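Local coordinates for Glyco_hydro_cc domain-containing protein (Pseudomonas viridiflava, PDB 6UAV) that probably hydrolyses internal beta-1,3-glucan linkages as a family GH128 (subgroup II) endo-glucanase, at residues A[76-88]-A[112-126]. Residues are numbered along the deposited sequence; the frame is centred on the assembly and turned at random.
Sequences IRYLLVINEPNLV and TGVKLVGPAMNWGTM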
ATOM      1  N   ILE A  76       4.724 -14.893   5.818  1.00 15.04           N
ATOM      2  CA  ILE A  76       4.659 -13.777   4.848  1.00 14.53           C
ATOM      3  C   ILE A  76       4.316 -14.352   3.478  1.00 14.44           C
ATOM      4  O   ILE A  76       5.108 -15.128   2.973  1.00 14.81           O
ATOM      5  CB  ILE A  76       5.937 -12.931   4.783  1.00 14.89           C
ATOM      6  CG1 ILE A  76       6.316 -12.367   6.148  1.00 14.73           C
ATOM      7  CG2 ILE A  76       5.809 -11.861   3.736  1.00 14.28           C
ATOM      8  CD1 ILE A  76       7.557 -11.463   6.151  1.00 15.13           C
ATOM      9  N   ARG A  77       3.172 -13.952   2.937  1.00 14.58           N
ATOM     10  CA  ARG A  77       2.627 -14.536   1.692  1.00 15.24           C
ATOM     11  C   ARG A  77       2.573 -13.532   0.554  1.00 14.00           C
ATOM     12  O   ARG A  77       2.229 -13.930  -0.544  1.00 13.33           O
ATOM     13  CB  ARG A  77       1.252 -15.139   1.952  1.00 17.90           C
ATOM     14  CG  ARG A  77       1.235 -16.284   2.966  1.00 20.72           C
ATOM     15  CD  ARG A  77       2.096 -17.480   2.600  1.00 24.15           C
ATOM     16  NE  ARG A  77       1.565 -18.143   1.413  1.00 28.34           N
ATOM     17  CZ  ARG A  77       2.243 -18.919   0.527  1.00 32.33           C
ATOM     18  NH1 ARG A  77       1.576 -19.488  -0.473  1.00 33.78           N
ATOM     19  NH2 ARG A  77       3.542 -19.161   0.649  1.00 32.68           N
ATOM     20  N   TYR A  78       2.895 -12.272   0.804  1.00 13.52           N
ATOM     21  CA  TYR A  78       2.770 -11.135  -0.141  1.00 13.25           C
ATOM     22  C   TYR A  78       4.018 -10.291  -0.067  1.00 13.00           C
ATOM     23  O   TYR A  78       4.601 -10.183   1.011  1.00 13.19           O
ATOM     24  CB  TYR A  78       1.530 -10.305   0.210  1.00 13.81           C
ATOM     25  CG  TYR A  78       0.277 -11.105  -0.004  1.00 14.46           C
ATOM     26  CD1 TYR A  78      -0.255 -11.270  -1.266  1.00 15.64           C
ATOM     27  CD2 TYR A  78      -0.346 -11.695   1.045  1.00 16.52           C
ATOM     28  CE1 TYR A  78      -1.378 -12.051  -1.482  1.00 17.28           C
ATOM     29  CE2 TYR A  78      -1.470 -12.487   0.853  1.00 17.44           C
ATOM     30  CZ  TYR A  78      -1.988 -12.646  -0.406  1.00 17.88           C
ATOM     31  OH  TYR A  78      -3.116 -13.415  -0.590  1.00 21.62           O
ATOM     32  N   LEU A  79       4.407  -9.758  -1.213  1.00 11.86           N
ATOM     33  CA  LEU A  79       5.516  -8.813  -1.342  1.00 11.64           C
ATOM     34  C   LEU A  79       5.016  -7.612  -2.127  1.00 11.54           C
ATOM     35  O   LEU A  79       4.637  -7.774  -3.288  1.00 11.24           O
ATOM     36  CB  LEU A  79       6.679  -9.510  -2.041  1.00 11.31           C
ATOM     37  CG  LEU A  79       7.912  -8.638  -2.250  1.00 10.94           C
ATOM     38  CD1 LEU A  79       8.539  -8.254  -0.894  1.00 11.13           C
ATOM     39  CD2 LEU A  79       8.937  -9.329  -3.173  1.00 11.62           C
ATOM     40  N   LEU A  80       5.060  -6.434  -1.523  1.00 11.02           N
ATOM     41  CA  LEU A  80       4.695  -5.209  -2.214  1.00 10.81           C
ATOM     42  C   LEU A  80       5.885  -4.813  -3.067  1.00 10.66           C
ATOM     43  O   LEU A  80       7.044  -4.944  -2.593  1.00 10.77           O
ATOM     44  CB  LEU A  80       4.428  -4.124  -1.181  1.00 11.10           C
ATOM     45  CG  LEU A  80       3.221  -4.393  -0.291  1.00 11.80           C
ATOM     46  CD1 LEU A  80       3.242  -3.405   0.884  1.00 12.08           C
ATOM     47  CD2 LEU A  80       1.930  -4.292  -1.075  1.00 12.16           C
ATOM     48  N   VAL A  81       5.616  -4.389  -4.290  1.00 10.11           N
ATOM     49  CA  VAL A  81       6.724  -3.998  -5.189  1.00 10.58           C
ATOM     50  C   VAL A  81       6.431  -2.686  -5.896  1.00 10.89           C
ATOM     51  O   VAL A  81       5.290  -2.472  -6.367  1.00 10.67           O
ATOM     52  CB  VAL A  81       7.044  -5.150  -6.159  1.00 11.08           C
ATOM     53  CG1 VAL A  81       7.515  -6.405  -5.465  1.00 11.55           C
ATOM     54  CG2 VAL A  81       5.895  -5.473  -7.105  1.00 11.42           C
ATOM     55  N   ILE A  82       7.486  -1.893  -6.021  1.00 11.33           N
ATOM     56  CA  ILE A  82       7.588  -0.671  -6.857  1.00 12.10           C
ATOM     57  C   ILE A  82       6.626   0.435  -6.396  1.00 13.23           C
ATOM     58  O   ILE A  82       5.461   0.458  -6.808  1.00 12.53           O
ATOM     59  CB  ILE A  82       7.469  -0.969  -8.366  1.00 12.34           C
ATOM     60  CG1 ILE A  82       8.363  -2.165  -8.775  1.00 13.27           C
ATOM     61  CG2 ILE A  82       7.854   0.340  -9.069  1.00 12.31           C
ATOM     62  CD1 ILE A  82       8.705  -2.308 -10.235  1.00 14.79           C
ATOM     63  N   ASN A  83       7.172   1.368  -5.621  1.00 12.26           N
ATOM     64  CA  ASN A  83       6.341   2.470  -5.025  1.00 11.60           C
ATOM     65  C   ASN A  83       6.195   3.645  -5.987  1.00 11.55           C
ATOM     66  O   ASN A  83       7.098   4.471  -6.027  1.00 12.31           O
ATOM     67  CB  ASN A  83       6.934   2.963  -3.717  1.00 12.07           C
ATOM     68  CG  ASN A  83       5.908   3.795  -2.976  1.00 11.85           C
ATOM     69  OD1 ASN A  83       4.931   3.257  -2.472  1.00 11.83           O
ATOM     70  ND2 ASN A  83       6.128   5.099  -2.913  1.00 12.55           N
ATOM     71  N   GLU A  84       5.085   3.742  -6.715  1.00 11.44           N
ATOM     72  CA  GLU A  84       4.789   4.904  -7.591  1.00 11.41           C
ATOM     73  C   GLU A  84       5.877   5.091  -8.622  1.00 11.48           C
ATOM     74  O   GLU A  84       6.583   6.102  -8.649  1.00 10.98           O
ATOM     75  CB  GLU A  84       4.576   6.137  -6.709  1.00 11.66           C
ATOM     76  CG  GLU A  84       3.268   6.020  -5.908  1.00 11.70           C
ATOM     77  CD  GLU A  84       2.840   7.332  -5.266  1.00 12.59           C
ATOM     78  OE1 GLU A  84       3.537   8.364  -5.500  1.00 12.20           O
ATOM     79  OE2 GLU A  84       1.856   7.312  -4.553  1.00 12.77           O
ATOM     80  N   PRO A  85       6.024   4.144  -9.578  1.00 11.20           N
ATOM     81  CA  PRO A  85       7.050   4.286 -10.595  1.00 11.59           C
ATOM     82  C   PRO A  85       6.894   5.503 -11.480  1.00 12.25           C
ATOM     83  O   PRO A  85       7.892   6.023 -11.990  1.00 12.79           O
ATOM     84  CB  PRO A  85       6.905   3.011 -11.436  1.00 11.53           C
ATOM     85  CG  PRO A  85       5.454   2.573 -11.208  1.00 11.60           C
ATOM     86  CD  PRO A  85       5.151   2.955  -9.772  1.00 11.02           C
ATOM     87  N   ASN A  86       5.651   5.943 -11.689  1.00 11.24           N
ATOM     88  CA  ASN A  86       5.374   7.097 -12.572  1.00 11.83           C
ATOM     89  C   ASN A  86       5.485   8.414 -11.800  1.00 11.77           C
ATOM     90  O   ASN A  86       5.026   9.402 -12.336  1.00 12.20           O
ATOM     91  CB  ASN A  86       4.052   6.913 -13.288  1.00 11.48           C
ATOM     92  CG  ASN A  86       2.837   6.802 -12.387  1.00 11.01           C
ATOM     93  OD1 ASN A  86       2.946   6.220 -11.300  1.00 10.78           O
ATOM     94  ND2 ASN A  86       1.700   7.288 -12.894  1.00 11.13           N
ATOM     95  N   LEU A  87       5.989   8.419 -10.574  1.00 12.27           N
ATOM     96  CA  LEU A  87       6.214   9.699  -9.861  1.00 13.50           C
ATOM     97  C   LEU A  87       7.737   9.872  -9.811  1.00 14.21           C
ATOM     98  O   LEU A  87       8.439   8.979  -9.289  1.00 12.85           O
ATOM     99  CB  LEU A  87       5.634   9.655  -8.450  1.00 14.26           C
ATOM    100  CG  LEU A  87       4.136   9.977  -8.320  1.00 15.47           C
ATOM    101  CD1 LEU A  87       3.851  11.433  -8.679  1.00 17.60           C
ATOM    102  CD2 LEU A  87       3.264   8.995  -9.084  1.00 15.71           C
ATOM    103  N   VAL A  88       8.220  11.013 -10.260  1.00 14.49           N
ATOM    104  CA  VAL A  88       9.692  11.229 -10.302  1.00 16.35           C
ATOM    105  C   VAL A  88      10.265  11.308  -8.885  1.00 17.27           C
ATOM    106  O   VAL A  88      11.463  10.917  -8.703  1.00 17.28           O
ATOM    107  CB  VAL A  88       9.971  12.497 -11.089  1.00 17.40           C
ATOM    108  CG1 VAL A  88      11.443  12.798 -11.017  1.00 19.55           C
ATOM    109  CG2 VAL A  88       9.468  12.382 -12.527  1.00 18.27           C
ATOM    110  N   THR A 112      10.289 -18.258  -3.000  1.00 14.20           N
ATOM    111  CA  THR A 112       9.751 -18.028  -1.632  1.00 14.47           C
ATOM    112  C   THR A 112       8.239 -18.273  -1.541  1.00 15.18           C
ATOM    113  O   THR A 112       7.740 -18.478  -0.399  1.00 16.86           O
ATOM    114  CB  THR A 112      10.048 -16.597  -1.183  1.00 14.06           C
ATOM    115  OG1 THR A 112       9.183 -15.700  -1.879  1.00 13.52           O
ATOM    116  CG2 THR A 112      11.499 -16.207  -1.325  1.00 14.03           C
ATOM    117  N   GLY A 113       7.534 -18.244  -2.661  1.00 14.98           N
ATOM    118  CA  GLY A 113       6.075 -18.460  -2.689  1.00 15.07           C
ATOM    119  C   GLY A 113       5.274 -17.177  -2.533  1.00 14.62           C
ATOM    120  O   GLY A 113       4.028 -17.233  -2.681  1.00 14.99           O
ATOM    121  N   VAL A 114       5.900 -16.011  -2.346  1.00 14.28           N
ATOM    122  CA  VAL A 114       5.120 -14.766  -2.094  1.00 13.92           C
ATOM    123  C   VAL A 114       4.408 -14.358  -3.384  1.00 13.61           C
ATOM    124  O   VAL A 114       4.995 -14.523  -4.478  1.00 14.77           O
ATOM    125  CB  VAL A 114       5.995 -13.611  -1.586  1.00 13.94           C
ATOM    126  CG1 VAL A 114       6.565 -13.916  -0.199  1.00 15.27           C
ATOM    127  CG2 VAL A 114       7.092 -13.197  -2.555  1.00 13.96           C
ATOM    128  N   LYS A 115       3.232 -13.751  -3.261  1.00 13.72           N
ATOM    129  CA  LYS A 115       2.485 -13.186  -4.416  1.00 13.70           C
ATOM    130  C   LYS A 115       3.027 -11.775  -4.604  1.00 12.51           C
ATOM    131  O   LYS A 115       3.454 -11.123  -3.569  1.00 12.47           O
ATOM    132  CB  LYS A 115       1.007 -13.158  -4.101  1.00 16.01           C
ATOM    133  CG  LYS A 115       0.303 -14.486  -3.969  1.00 19.58           C
ATOM    134  CD  LYS A 115       0.411 -15.371  -5.106  1.00 23.09           C
ATOM    135  CE  LYS A 115      -0.324 -16.669  -4.867  1.00 27.79           C
ATOM    136  NZ  LYS A 115      -0.063 -17.608  -5.981  1.00 32.13           N
ATOM    137  N   LEU A 116       3.076 -11.313  -5.824  1.00 11.44           N
ATOM    138  CA  LEU A 116       3.594  -9.971  -6.104  1.00 10.75           C
ATOM    139  C   LEU A 116       2.408  -9.004  -6.103  1.00 10.65           C
ATOM    140  O   LEU A 116       1.489  -9.178  -6.879  1.00 10.78           O
ATOM    141  CB  LEU A 116       4.319  -9.975  -7.427  1.00 11.27           C
ATOM    142  CG  LEU A 116       5.536 -10.883  -7.531  1.00 11.18           C
ATOM    143  CD1 LEU A 116       6.149 -10.720  -8.913  1.00 12.34           C
ATOM    144  CD2 LEU A 116       6.606 -10.552  -6.474  1.00 11.36           C
ATOM    145  N   VAL A 117       2.508  -7.950  -5.291  1.00 10.85           N
ATOM    146  CA  VAL A 117       1.490  -6.890  -5.158  1.00 10.59           C
ATOM    147  C   VAL A 117       2.099  -5.592  -5.662  1.00 10.75           C
ATOM    148  O   VAL A 117       2.843  -4.936  -4.942  1.00 11.22           O
ATOM    149  CB  VAL A 117       1.007  -6.819  -3.712  1.00 10.77           C
ATOM    150  CG1 VAL A 117      -0.055  -5.730  -3.564  1.00 10.88           C
ATOM    151  CG2 VAL A 117       0.471  -8.171  -3.251  1.00 11.05           C
ATOM    152  N   GLY A 118       1.723  -5.170  -6.848  1.00 10.88           N
ATOM    153  CA  GLY A 118       2.285  -3.935  -7.404  1.00 10.59           C
ATOM    154  C   GLY A 118       2.346  -4.053  -8.920  1.00 11.36           C
ATOM    155  O   GLY A 118       1.892  -5.039  -9.467  1.00 11.72           O
ATOM    156  N   PRO A 119       2.937  -3.086  -9.629  1.00 10.79           N
ATOM    157  CA  PRO A 119       3.427  -1.851  -9.054  1.00 10.83           C
ATOM    158  C   PRO A 119       2.304  -1.048  -8.369  1.00 10.82           C
ATOM    159  O   PRO A 119       1.164  -1.194  -8.730  1.00 11.27           O
ATOM    160  CB  PRO A 119       4.026  -1.118 -10.274  1.00 10.86           C
ATOM    161  CG  PRO A 119       4.276  -2.188 -11.244  1.00 11.30           C
ATOM    162  CD  PRO A 119       3.108  -3.123 -11.072  1.00 11.61           C
ATOM    163  N   ALA A 120       2.706  -0.168  -7.469  1.00 11.26           N
ATOM    164  CA  ALA A 120       1.780   0.750  -6.750  1.00 11.07           C
ATOM    165  C   ALA A 120       1.661   2.021  -7.554  1.00 10.59           C
ATOM    166  O   ALA A 120       2.644   2.809  -7.633  1.00 10.16           O
ATOM    167  CB  ALA A 120       2.262   1.016  -5.354  1.00 11.47           C
ATOM    168  N   MET A 121       0.499   2.196  -8.183  1.00 10.24           N
ATOM    169  CA  MET A 121       0.229   3.302  -9.093  1.00 10.47           C
ATOM    170  C   MET A 121      -0.463   4.466  -8.377  1.00 11.42           C
ATOM    171  O   MET A 121      -1.056   4.309  -7.300  1.00 10.90           O
ATOM    172  CB  MET A 121      -0.596   2.806 -10.285  1.00 10.47           C
ATOM    173  CG  MET A 121       0.069   1.622 -11.036  1.00 10.45           C
ATOM    174  SD  MET A 121       1.813   1.923 -11.554  1.00 10.90           S
ATOM    175  CE  MET A 121       1.566   3.261 -12.715  1.00 11.21           C
ATOM    176  N   ASN A 122      -0.309   5.621  -9.017  1.00 11.99           N
ATOM    177  CA  ASN A 122      -1.016   6.874  -8.665  1.00 11.97           C
ATOM    178  C   ASN A 122      -1.084   7.714  -9.955  1.00 11.89           C
ATOM    179  O   ASN A 122      -0.557   7.263 -11.015  1.00 11.86           O
ATOM    180  CB  ASN A 122      -0.294   7.536  -7.472  1.00 11.58           C
ATOM    181  CG  ASN A 122      -1.040   8.629  -6.713  1.00 12.32           C
ATOM    182  OD1 ASN A 122      -2.047   9.201  -7.186  1.00 12.86           O
ATOM    183  ND2 ASN A 122      -0.550   8.883  -5.514  1.00 11.66           N
ATOM    184  N   TRP A 123      -1.673   8.909  -9.897  1.00 11.48           N
ATOM    185  CA  TRP A 123      -1.553   9.878 -10.998  1.00 13.48           C
ATOM    186  C   TRP A 123      -0.191  10.488 -10.898  1.00 13.56           C
ATOM    187  O   TRP A 123       0.160  10.866  -9.784  1.00 14.31           O
ATOM    188  CB  TRP A 123      -2.655  10.939 -10.955  1.00 14.11           C
ATOM    189  CG  TRP A 123      -2.794  11.570 -12.301  1.00 15.04           C
ATOM    190  CD1 TRP A 123      -2.231  12.698 -12.791  1.00 16.96           C
ATOM    191  CD2 TRP A 123      -3.487  10.950 -13.381  1.00 15.66           C
ATOM    192  NE1 TRP A 123      -2.544  12.828 -14.115  1.00 17.88           N
ATOM    193  CE2 TRP A 123      -3.317  11.763 -14.504  1.00 17.47           C
ATOM    194  CE3 TRP A 123      -4.284   9.802 -13.440  1.00 16.31           C
ATOM    195  CZ2 TRP A 123      -3.925  11.471 -15.719  1.00 18.31           C
ATOM    196  CZ3 TRP A 123      -4.917   9.540 -14.626  1.00 17.36           C
ATOM    197  CH2 TRP A 123      -4.678  10.317 -15.753  1.00 17.35           C
ATOM    198  N   GLY A 124       0.548  10.544 -12.013  1.00 13.94           N
ATOM    199  CA  GLY A 124       1.997  10.695 -11.968  1.00 13.89           C
ATOM    200  C   GLY A 124       2.494  11.988 -12.551  1.00 14.02           C
ATOM    201  O   GLY A 124       1.683  12.840 -13.007  1.00 14.85           O
ATOM    202  N   THR A 125       3.807  12.082 -12.491  1.00 13.34           N
ATOM    203  CA  THR A 125       4.611  13.252 -12.933  1.00 14.03           C
ATOM    204  C   THR A 125       5.632  12.838 -13.985  1.00 13.81           C
ATOM    205  O   THR A 125       6.193  13.724 -14.664  1.00 14.98           O
ATOM    206  CB  THR A 125       5.245  13.948 -11.737  1.00 13.92           C
ATOM    207  OG1 THR A 125       6.059  12.961 -11.116  1.00 13.58           O
ATOM    208  CG2 THR A 125       4.197  14.501 -10.794  1.00 13.61           C
ATOM    209  N   MET A 126       5.946  11.562 -14.132  1.00 14.21           N
ATOM    210  CA  MET A 126       6.926  11.122 -15.142  1.00 15.22           C
ATOM    211  C   MET A 126       6.426  11.532 -16.535  1.00 15.67           C
ATOM    212  O   MET A 126       5.261  11.313 -16.880  1.00 15.20           O
ATOM    213  CB  MET A 126       7.113   9.594 -15.103  1.00 14.51           C
ATOM    214  CG  MET A 126       8.079   9.041 -16.164  1.00 14.71           C
ATOM    215  SD  MET A 126       8.246   7.282 -15.875  1.00 15.25           S
ATOM    216  CE  MET A 126       9.397   7.286 -14.523  1.00 14.59           C
TER
HETATM  217  O   HOH W   1       5.379 -17.186   0.727  1.00 31.49           O
HETATM  218  O   HOH W   2       1.675 -16.553  -1.355  1.00 22.01           O
HETATM  219  O   HOH W   3       3.095  -2.176  -4.459  1.00 10.24           O
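Strands 78-81 and 115-121 run parallel, their axes 4.6 Å apart at 19°, and backbone bonds such as Lys115 N to Arg77 O and Val117 N to Leu79 O fix the register. The exchange breaks at the cis peptide of Gly118-Pro119, where one water donates to both Val81 O and Val117 O, and resumes with Ala120 N on Ile82 O. Inside the barrel, Leu80 CD2 packs tightly beside Val117 CG1 (3.5 Å), the two side chains pointing the same way; on the same face, at the N-terminal end of the strands, Tyr78 CD1 meets Lys115 CB at 3.6 Å. Past the strands, Asn122 ND2 donates almost linearly to Glu84 OE2 (3.0 Å). OE2 lies in the Asn122 amide plane but is itself met from above the carboxylate, the two planes standing 83° apart; His160 ND1 also bonds to it, probably restricting rotation of the group. Chi1 of 61° holds Asn86 CG between the backbone N and the carbonyl carbon, and ND2 bonds Asn122 O (2.9 Å). Asn86 O takes both Thr125 N and Met126 N, and Thr125 OG1 accepts Val88 N at 3.0 Å, joining the two loops. These follow the strands' C-terminal ends, where TIM-barrel glycosidases carry their active site; glycerol bound to Asn122 OD1 is consistent with a pocket there. In this beta-alpha-beta unit, connecting helix 95-112 packs on Val81, Ile82 and Pro119 through Trp102, helix 132-146 meets Pro85 and Met121 through Trp135, and strands 51-56 and 156-161 flank the pair.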